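Long-range contacts in EscN (Escherichia coli O127:H6, PDB 2OBL), which is a type III secretion system protein of the P-loop NTPase clan, related in its nucleotide-binding domain to the alpha and beta subunits of ATP synthase: residues F34-A40 with T150-Y154; I51-F55 with T67-Q72; R156-V162 with A210-T216. The protein carries 1 engineered substitution. All coordinates share one frame. Where two conformers were deposited one is given. Residue numbers count along the deposited sequence, not the author numbering.

Contact 1: F34-A40 with T150-Y154; sequences FERSLYA and TIAEY
One ordered water, rather than a direct polar bond, joins strand and helix here: it accepts from Arg36 NH1 at 3.0 Å and donates to Glu153 OE1 at 2.6 Å. Residues 34-37 are an extended strand and 150-154 a regular turn of helix 138-156. Their axes approach to 9.6 Å with 124° between N-to-C directions, and the closest CA pair is Leu38 with Thr150, 5.9 Å apart. Arg36 (m at chi1, then extended) reaches across the helix: its CB packs on Thr150 CG2 at 3.8 Å, its NH1 lies 3.5 Å from Tyr154 N, and Tyr154 CA sits over one face of the guanidinium, whose NH2 forms a salt bridge with Asp157. Tyr154 (chi1 t) swings its ring toward Phe34; the rings meet rim to rim with centroids 6.0 Å apart and planes at 36°, while the hydroxyl bonds to Asp9. After the strand, Ser37 OG accepts from Tyr39 N at 3.1 Å, an ST turn that bends the chain over the helix. There Ala40 CB comes within 3.9 Å of Glu153 OE2, and Leu38 CD2 lies 4.1 Å from Thr150 OG1. Arg206 ties this end together, bonding to Leu38 O, Thr150 OG1 and Glu153 OE2. The arrangement is that of a two-stranded antiparallel sheet of strands 4-7 and 34-37, distant in sequence, set obliquely against helix 138-156 of the alpha/beta P-loop NTPase fold.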
loop_
_atom_site.group_PDB
_atom_site.type_symbol
_atom_site.label_atom_id
_atom_site.label_comp_id
_atom_site.label_asym_id
_atom_site.label_seq_id
_atom_site.Cartn_x
_atom_site.Cartn_y
_atom_site.Cartn_z
ATOM N N PHE A 34 -25.344 -8.259 11.120
ATOM C CA PHE A 34 -25.627 -7.034 10.359
ATOM C C PHE A 34 -25.502 -7.198 8.852
ATOM O O PHE A 34 -24.552 -7.800 8.367
ATOM C CB PHE A 34 -24.690 -5.901 10.791
ATOM C CG PHE A 34 -24.515 -5.793 12.276
ATOM C CD1 PHE A 34 -25.604 -5.533 13.098
ATOM C CD2 PHE A 34 -23.263 -5.938 12.853
ATOM C CE1 PHE A 34 -25.445 -5.431 14.467
ATOM C CE2 PHE A 34 -23.093 -5.835 14.216
ATOM C CZ PHE A 34 -24.187 -5.581 15.031
ATOM N N GLU A 35 -26.447 -6.632 8.109
ATOM C CA GLU A 35 -26.280 -6.503 6.664
ATOM C C GLU A 35 -25.871 -5.082 6.282
ATOM O O GLU A 35 -26.401 -4.098 6.810
ATOM C CB GLU A 35 -27.563 -6.845 5.917
ATOM C CG GLU A 35 -27.968 -8.296 5.947
ATOM C CD GLU A 35 -29.198 -8.544 5.096
ATOM O OE1 GLU A 35 -30.181 -7.785 5.239
ATOM O OE2 GLU A 35 -29.178 -9.491 4.281
ATOM N N ARG A 36 -24.936 -4.980 5.345
ATOM C CA ARG A 36 -24.581 -3.699 4.766
ATOM C C ARG A 36 -24.543 -3.815 3.248
ATOM O O ARG A 36 -24.190 -4.859 2.701
ATOM C CB ARG A 36 -23.229 -3.213 5.289
ATOM C CG ARG A 36 -23.250 -2.734 6.747
ATOM C CD ARG A 36 -22.173 -1.693 6.968
ATOM N NE ARG A 36 -22.176 -1.124 8.311
ATOM C CZ ARG A 36 -21.412 -0.099 8.667
ATOM N NH1 ARG A 36 -20.598 0.461 7.762
ATOM N NH2 ARG A 36 -21.459 0.372 9.910
ATOM N N SER A 37 -24.922 -2.733 2.573
ATOM C CA SER A 37 -24.813 -2.657 1.127
ATOM C C SER A 37 -23.339 -2.623 0.720
ATOM O O SER A 37 -22.504 -2.069 1.441
ATOM C CB SER A 37 -25.538 -1.407 0.620
ATOM O OG SER A 37 -25.323 -1.216 -0.768
ATOM N N LEU A 38 -23.022 -3.228 -0.420
ATOM C CA LEU A 38 -21.649 -3.182 -0.951
ATOM C C LEU A 38 -21.280 -1.791 -1.459
ATOM O O LEU A 38 -20.106 -1.494 -1.721
ATOM C CB LEU A 38 -21.462 -4.203 -2.070
ATOM C CG LEU A 38 -21.293 -5.662 -1.643
ATOM C CD1 LEU A 38 -21.064 -6.586 -2.824
ATOM C CD2 LEU A 38 -20.160 -5.798 -0.643
ATOM N N TYR A 39 -22.295 -0.941 -1.584
ATOM C CA TYR A 39 -22.101 0.402 -2.098
ATOM C C TYR A 39 -22.494 1.445 -1.057
ATOM O O TYR A 39 -23.391 1.220 -0.249
ATOM C CB TYR A 39 -22.865 0.559 -3.411
ATOM C CG TYR A 39 -22.537 -0.559 -4.387
ATOM C CD1 TYR A 39 -21.380 -0.517 -5.156
ATOM C CD2 TYR A 39 -23.363 -1.675 -4.508
ATOM C CE1 TYR A 39 -21.063 -1.539 -6.037
ATOM C CE2 TYR A 39 -23.054 -2.706 -5.391
ATOM C CZ TYR A 39 -21.899 -2.631 -6.149
ATOM O OH TYR A 39 -21.579 -3.644 -7.033
ATOM N N ALA A 40 -21.780 2.566 -1.055
ATOM C CA ALA A 40 -22.034 3.644 -0.106
ATOM C C ALA A 40 -21.952 4.980 -0.829
ATOM O O ALA A 40 -21.264 5.095 -1.843
ATOM C CB ALA A 40 -21.042 3.581 1.058
ATOM N N THR A 150 -16.370 -2.187 2.322
ATOM C CA THR A 150 -17.539 -2.156 3.205
ATOM C C THR A 150 -17.184 -2.635 4.609
ATOM O O THR A 150 -17.614 -2.060 5.600
ATOM C CB THR A 150 -18.681 -2.990 2.610
ATOM O OG1 THR A 150 -19.091 -2.381 1.373
ATOM C CG2 THR A 150 -19.887 -3.018 3.568
ATOM N N ILE A 151 -16.390 -3.694 4.690
ATOM C CA ILE A 151 -15.945 -4.195 5.981
ATOM C C ILE A 151 -15.057 -3.168 6.705
ATOM O O ILE A 151 -15.173 -2.970 7.923
ATOM C CB ILE A 151 -15.242 -5.557 5.837
ATOM C CG1 ILE A 151 -16.261 -6.639 5.431
ATOM C CG2 ILE A 151 -14.556 -5.944 7.143
ATOM C CD1 ILE A 151 -15.610 -7.928 4.943
ATOM N N ALA A 152 -14.175 -2.512 5.957
ATOM C CA ALA A 152 -13.362 -1.441 6.509
ATOM C C ALA A 152 -14.234 -0.333 7.086
ATOM O O ALA A 152 -13.933 0.195 8.150
ATOM C CB ALA A 152 -12.390 -0.868 5.436
ATOM N N GLU A 153 -15.311 0.010 6.383
ATOM C CA GLU A 153 -16.252 1.027 6.869
ATOM C C GLU A 153 -16.940 0.583 8.156
ATOM O O GLU A 153 -17.135 1.384 9.079
ATOM C CB GLU A 153 -17.283 1.365 5.791
ATOM C CG GLU A 153 -16.701 2.108 4.599
ATOM C CD GLU A 153 -17.640 2.146 3.413
ATOM O OE1 GLU A 153 -18.537 1.285 3.333
ATOM O OE2 GLU A 153 -17.469 3.035 2.551
ATOM N N TYR A 154 -17.301 -0.693 8.225
ATOM C CA TYR A 154 -17.927 -1.222 9.433
ATOM C C TYR A 154 -17.004 -1.036 10.636
ATOM O O TYR A 154 -17.436 -0.551 11.683
ATOM C CB TYR A 154 -18.311 -2.696 9.284
ATOM C CG TYR A 154 -18.639 -3.329 10.620
ATOM C CD1 TYR A 154 -19.860 -3.085 11.252
ATOM C CD2 TYR A 154 -17.716 -4.135 11.266
ATOM C CE1 TYR A 154 -20.142 -3.638 12.483
ATOM C CE2 TYR A 154 -17.992 -4.695 12.493
ATOM C CZ TYR A 154 -19.199 -4.445 13.097
ATOM O OH TYR A 154 -19.446 -5.020 14.323
HETATM O O HOH W 1 -20.636 0.667 4.801
#

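Contact 2: I51-F55 with T67-Q72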
loop_
_atom_site.group_PDB
_atom_site.type_symbol
_atom_site.label_atom_id
_atom_site.label_comp_id
_atom_site.label_asym_id
_atom_site.label_seq_id
_atom_site.Cartn_x
_atom_site.Cartn_y
_atom_site.Cartn_z
ATOM N N ILE A 51 -6.196 15.496 6.111
ATOM C CA ILE A 51 -5.203 14.543 6.604
ATOM C C ILE A 51 -4.122 15.318 7.337
ATOM O O ILE A 51 -3.445 16.154 6.738
ATOM C CB ILE A 51 -4.568 13.761 5.441
ATOM C CG1 ILE A 51 -5.637 12.935 4.717
ATOM C CG2 ILE A 51 -3.425 12.871 5.941
ATOM C CD1 ILE A 51 -5.133 12.241 3.473
ATOM N N ASP A 52 -3.958 15.053 8.631
ATOM C CA ASP A 52 -3.032 15.847 9.432
ATOM C C ASP A 52 -2.285 15.092 10.543
ATOM O O ASP A 52 -1.573 15.702 11.347
ATOM C CB ASP A 52 -3.747 17.086 9.993
ATOM C CG ASP A 52 -4.896 16.736 10.932
ATOM O OD1 ASP A 52 -5.118 15.538 11.201
ATOM O OD2 ASP A 52 -5.569 17.677 11.418
ATOM N N GLN A 53 -2.448 13.772 10.582
ATOM C CA GLN A 53 -1.757 12.920 11.556
ATOM C C GLN A 53 -0.951 11.868 10.811
ATOM O O GLN A 53 -1.414 11.355 9.812
ATOM C CB GLN A 53 -2.774 12.218 12.459
ATOM C CG GLN A 53 -3.625 13.148 13.300
ATOM C CD GLN A 53 -2.832 13.809 14.403
ATOM O OE1 GLN A 53 -1.705 13.407 14.698
ATOM N NE2 GLN A 53 -3.411 14.828 15.018
ATOM N N PRO A 54 0.260 11.542 11.296
ATOM C CA PRO A 54 1.029 10.525 10.582
ATOM C C PRO A 54 0.445 9.115 10.755
ATOM O O PRO A 54 -0.121 8.795 11.812
ATOM C CB PRO A 54 2.419 10.615 11.214
ATOM C CG PRO A 54 2.207 11.193 12.550
ATOM C CD PRO A 54 0.975 12.063 12.476
ATOM N N PHE A 55 0.565 8.305 9.707
ATOM C CA PHE A 55 0.187 6.901 9.770
ATOM C C PHE A 55 1.459 6.097 9.642
ATOM O O PHE A 55 2.117 6.123 8.598
ATOM C CB PHE A 55 -0.784 6.533 8.646
ATOM C CG PHE A 55 -1.234 5.104 8.685
ATOM C CD1 PHE A 55 -2.270 4.711 9.527
ATOM C CD2 PHE A 55 -0.626 4.154 7.895
ATOM C CE1 PHE A 55 -2.694 3.373 9.563
ATOM C CE2 PHE A 55 -1.040 2.821 7.926
ATOM C CZ PHE A 55 -2.065 2.436 8.767
ATOM N N THR A 67 6.488 10.026 4.469
ATOM C CA THR A 67 5.567 9.711 5.557
ATOM C C THR A 67 4.100 9.721 5.159
ATOM O O THR A 67 3.610 10.672 4.538
ATOM C CB THR A 67 5.765 10.667 6.737
ATOM O OG1 THR A 67 7.171 10.898 6.924
ATOM C CG2 THR A 67 5.151 10.082 7.988
ATOM N N CYS A 68 3.414 8.644 5.527
ATOM C CA CYS A 68 1.995 8.475 5.223
ATOM C C CYS A 68 1.162 9.196 6.267
ATOM O O CYS A 68 1.640 9.463 7.362
ATOM C CB CYS A 68 1.604 7.003 5.245
ATOM S SG CYS A 68 2.391 5.990 4.007
ATOM N N GLY A 69 -0.096 9.470 5.928
ATOM C CA GLY A 69 -1.012 10.125 6.847
ATOM C C GLY A 69 -2.283 9.332 7.081
ATOM O O GLY A 69 -2.706 8.556 6.228
ATOM N N ILE A 70 -2.892 9.522 8.246
ATOM C CA ILE A 70 -4.154 8.839 8.553
ATOM C C ILE A 70 -5.242 9.290 7.582
ATOM O O ILE A 70 -5.534 10.497 7.465
ATOM C CB ILE A 70 -4.591 9.062 10.012
ATOM C CG1 ILE A 70 -3.534 8.503 10.976
ATOM C CG2 ILE A 70 -5.931 8.414 10.280
ATOM C CD1 ILE A 70 -3.903 8.677 12.461
ATOM N N GLY A 71 -5.808 8.318 6.870
ATOM C CA GLY A 71 -6.868 8.552 5.888
ATOM C C GLY A 71 -6.368 8.755 4.460
ATOM O O GLY A 71 -7.144 9.031 3.558
ATOM N N GLN A 72 -5.059 8.627 4.261
ATOM C CA GLN A 72 -4.458 8.734 2.940
ATOM C C GLN A 72 -4.851 7.551 2.068
ATOM O O GLN A 72 -5.091 6.452 2.582
ATOM C CB GLN A 72 -2.938 8.747 3.084
ATOM C CG GLN A 72 -2.190 9.317 1.916
ATOM C CD GLN A 72 -0.695 9.270 2.117
ATOM O OE1 GLN A 72 -0.213 8.692 3.092
ATOM N NE2 GLN A 72 0.056 9.838 1.175
HETATM O O HOH W 2 -5.068 12.449 9.394
HETATM O O HOH W 3 4.416 6.430 7.146
#
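Thr67 opens the segment with its CG2 4.3 Å from Pro54 CB, while its hydroxyl bonds to Asp63 in the preceding helix 60-65. Cys68 O then accepts from Phe55 N at 2.8 Å, and water 3 bridges the same two residues, accepting from Cys68 N at 2.9 Å and donating to Phe55 O at 2.7 Å. Gly69 faces Pro54 as a non-hydrogen-bonded pair, CA to CA 4.3 Å, and begins a type II turn; an ideal CB on it would clash with Ile51 CG2. Ile70 N donates to Gln53 O at 2.8 Å, its CG1 meets the edge of the Phe55 ring, and its carbonyl receives water 2, which also accepts from Asp52 N. Gly71, with phi 93°, supplies the backbone shape a type II turn needs. Gln72 closes it: its N donates to Gly69 O at 3.1 Å and its OE1 accepts from Gly69 N at 2.9 Å, as Ile51 CD1 packs 3.6 Å from Gln72 CA. This antiparallel pair and its turn directly precede strand 73-78 of the central sheet, which leads to a probable P-loop. The chemistry implies main-chain pairing through two direct bonds and two waters, with Ile51, Phe55 and Ile70 as apolar cover.

Contact 3: R156-V162 with A210-T216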
loop_
_atom_site.group_PDB
_atom_site.type_symbol
_atom_site.label_atom_id
_atom_site.label_comp_id
_atom_site.label_asym_id
_atom_site.label_seq_id
_atom_site.Cartn_x
_atom_site.Cartn_y
_atom_site.Cartn_z
ATOM N N ARG A 156 -14.288 1.008 10.853
ATOM C CA ARG A 156 -14.125 2.451 11.053
ATOM C C ARG A 156 -15.254 2.996 11.935
ATOM O O ARG A 156 -15.016 3.751 12.884
ATOM C CB ARG A 156 -14.138 3.176 9.709
ATOM C CG ARG A 156 -14.009 4.700 9.797
ATOM C CD ARG A 156 -14.552 5.331 8.531
ATOM N NE ARG A 156 -15.949 4.942 8.316
ATOM C CZ ARG A 156 -16.606 5.104 7.172
ATOM N NH1 ARG A 156 -16.004 5.653 6.125
ATOM N NH2 ARG A 156 -17.870 4.718 7.072
ATOM N N ASP A 157 -16.480 2.593 11.614
ATOM C CA ASP A 157 -17.665 3.045 12.348
ATOM C C ASP A 157 -17.677 2.632 13.823
ATOM O O ASP A 157 -18.468 3.165 14.599
ATOM C CB ASP A 157 -18.941 2.553 11.655
ATOM C CG ASP A 157 -19.140 3.163 10.270
ATOM O OD1 ASP A 157 -18.533 4.207 9.951
ATOM O OD2 ASP A 157 -19.919 2.588 9.491
ATOM N N GLN A 158 -16.819 1.687 14.203
ATOM C CA GLN A 158 -16.656 1.308 15.613
ATOM C C GLN A 158 -15.594 2.171 16.297
ATOM O O GLN A 158 -15.318 2.007 17.498
ATOM C CB GLN A 158 -16.276 -0.170 15.765
ATOM C CG GLN A 158 -17.096 -1.145 14.934
ATOM C CD GLN A 158 -18.570 -0.880 15.035
ATOM O OE1 GLN A 158 -19.129 -0.884 16.133
ATOM N NE2 GLN A 158 -19.218 -0.638 13.890
ATOM N N GLY A 159 -15.012 3.088 15.531
ATOM C CA GLY A 159 -13.983 3.986 16.042
ATOM C C GLY A 159 -12.568 3.469 15.836
ATOM O O GLY A 159 -11.616 4.013 16.403
ATOM N N LYS A 160 -12.424 2.418 15.029
ATOM C CA LYS A 160 -11.118 1.815 14.788
ATOM C C LYS A 160 -10.358 2.572 13.707
ATOM O O LYS A 160 -10.949 3.061 12.751
ATOM C CB LYS A 160 -11.267 0.351 14.352
ATOM C CG LYS A 160 -12.081 -0.519 15.313
ATOM C CD LYS A 160 -11.400 -0.653 16.663
ATOM C CE LYS A 160 -12.175 -1.595 17.578
ATOM N NZ LYS A 160 -11.562 -1.638 18.937
ATOM N N ASN A 161 -9.047 2.682 13.875
ATOM C CA ASN A 161 -8.219 3.147 12.784
ATOM C C ASN A 161 -7.889 1.955 11.918
ATOM O O ASN A 161 -7.127 1.069 12.322
ATOM C CB ASN A 161 -6.965 3.851 13.282
ATOM C CG ASN A 161 -7.227 5.305 13.639
ATOM O OD1 ASN A 161 -8.209 5.909 13.181
ATOM N ND2 ASN A 161 -6.352 5.878 14.459
ATOM N N VAL A 162 -8.499 1.934 10.737
ATOM C CA VAL A 162 -8.450 0.776 9.854
ATOM C C VAL A 162 -7.410 0.958 8.743
ATOM O O VAL A 162 -7.273 2.036 8.181
ATOM C CB VAL A 162 -9.827 0.529 9.215
ATOM C CG1 VAL A 162 -9.794 -0.696 8.299
ATOM C CG2 VAL A 162 -10.909 0.376 10.303
ATOM N N ALA A 210 -12.030 10.237 9.508
ATOM C CA ALA A 210 -13.412 10.363 9.960
ATOM C C ALA A 210 -13.456 10.871 11.391
ATOM O O ALA A 210 -12.458 10.791 12.105
ATOM C CB ALA A 210 -14.130 9.018 9.844
ATOM N N PRO A 211 -14.617 11.401 11.819
ATOM C CA PRO A 211 -14.773 11.912 13.178
ATOM C C PRO A 211 -14.258 10.903 14.201
ATOM O O PRO A 211 -13.438 11.244 15.059
ATOM C CB PRO A 211 -16.290 12.085 13.313
ATOM C CG PRO A 211 -16.752 12.351 11.919
ATOM C CD PRO A 211 -15.847 11.551 11.022
ATOM N N LYS A 212 -14.751 9.672 14.107
ATOM C CA LYS A 212 -14.227 8.568 14.898
ATOM C C LYS A 212 -13.719 7.503 13.930
ATOM O O LYS A 212 -14.360 7.212 12.914
ATOM C CB LYS A 212 -15.293 7.998 15.835
ATOM C CG LYS A 212 -15.414 8.728 17.170
ATOM C CD LYS A 212 -15.928 10.150 16.993
ATOM C CE LYS A 212 -16.015 10.879 18.320
ATOM N NZ LYS A 212 -16.633 12.226 18.177
ATOM N N GLY A 213 -12.552 6.944 14.232
ATOM C CA GLY A 213 -11.936 5.972 13.344
ATOM C C GLY A 213 -11.464 6.596 12.043
ATOM O O GLY A 213 -11.584 7.806 11.827
ATOM N N SER A 214 -10.916 5.760 11.173
ATOM C CA SER A 214 -10.450 6.202 9.880
ATOM C C SER A 214 -10.189 4.983 9.025
ATOM O O SER A 214 -10.110 3.859 9.539
ATOM C CB SER A 214 -9.137 6.961 10.029
ATOM O OG SER A 214 -8.165 6.130 10.638
ATOM N N ILE A 215 -10.059 5.216 7.724
ATOM C CA ILE A 215 -9.588 4.197 6.799
ATOM C C ILE A 215 -8.446 4.811 6.014
ATOM O O ILE A 215 -8.619 5.809 5.293
ATOM C CB ILE A 215 -10.678 3.740 5.795
ATOM C CG1 ILE A 215 -11.893 3.148 6.524
ATOM C CG2 ILE A 215 -10.103 2.752 4.788
ATOM C CD1 ILE A 215 -13.003 2.764 5.579
ATOM N N THR A 216 -7.276 4.221 6.187
ATOM C CA THR A 216 -6.115 4.546 5.385
ATOM C C THR A 216 -5.987 3.369 4.461
ATOM O O THR A 216 -6.088 2.209 4.905
ATOM C CB THR A 216 -4.856 4.662 6.263
ATOM O OG1 THR A 216 -5.100 5.609 7.305
ATOM C CG2 THR A 216 -3.651 5.104 5.432
HETATM O O HOH W 4 -6.248 4.395 9.424
#
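Arg156, in the last turn of helix 138-156, lays its aliphatic part along the second segment, CG 3.5 Å from Ser214 N, CB 3.9 Å from Ile215 CG1 and CD 3.9 Å from Ala210 CB. Its guanidinium reaches the next residue, Asp157, NH2 to OD1 3.0 Å, in a salt bridge; Asp157 also pairs with Arg36. Gly159 ends the helix in a Schellman motif with phi 93°, and its CA lies 3.9 Å from that of Gly213. The fit is too close for a side chain on Gly213, whose ideal CB would clash with Arg156 O and Lys160 O. From Lys160 the parallel pairing begins: Lys160 O accepts from Ser214 N at 3.1 Å. Asn161 shares a sheet face with Ser214, and its OD1 accepts from Ser214 OG at 2.6 Å. Val162 N donates to Ser214 O at 2.8 Å and Val162 O accepts from Thr216 N at 3.0 Å; on the other face Val162 and Ile215 pack against Ala152 of helix 138-156. Water 4 joins Val162 O, Ser214 OG and Thr216 OG1, the last also hydrogen-bonded to Gly71 N. The chemistry implies two neighbouring interior strands of the parallel core sheet, with one polar, hydrated face (Asn161, Ser214) and one apolar face (Val162, Ile215).

Overall arrangement
From the N terminus, strand 34-37 leads into the long loop that contact 1 closes at helix 138-156. Contact 2 is nested inside it, a tight closure around helix 60-65 just ahead of strand 73-78. Contact 3 opens only after contact 1 has closed, and joins strands 161-167 and 214-222 across helices 169-182 and 194-204; none of the three cross. Contact 3 touches both others: Asp157 OD2 meets Arg36 NH2 of contact 1 at 2.7 Å, and Thr216 OG1 lies 2.8 Å from Gly71 N of contact 2, a probable hydrogen bond. Contacts 1 and 2, with centres about 23 Å apart, are thereby connected through contact 3.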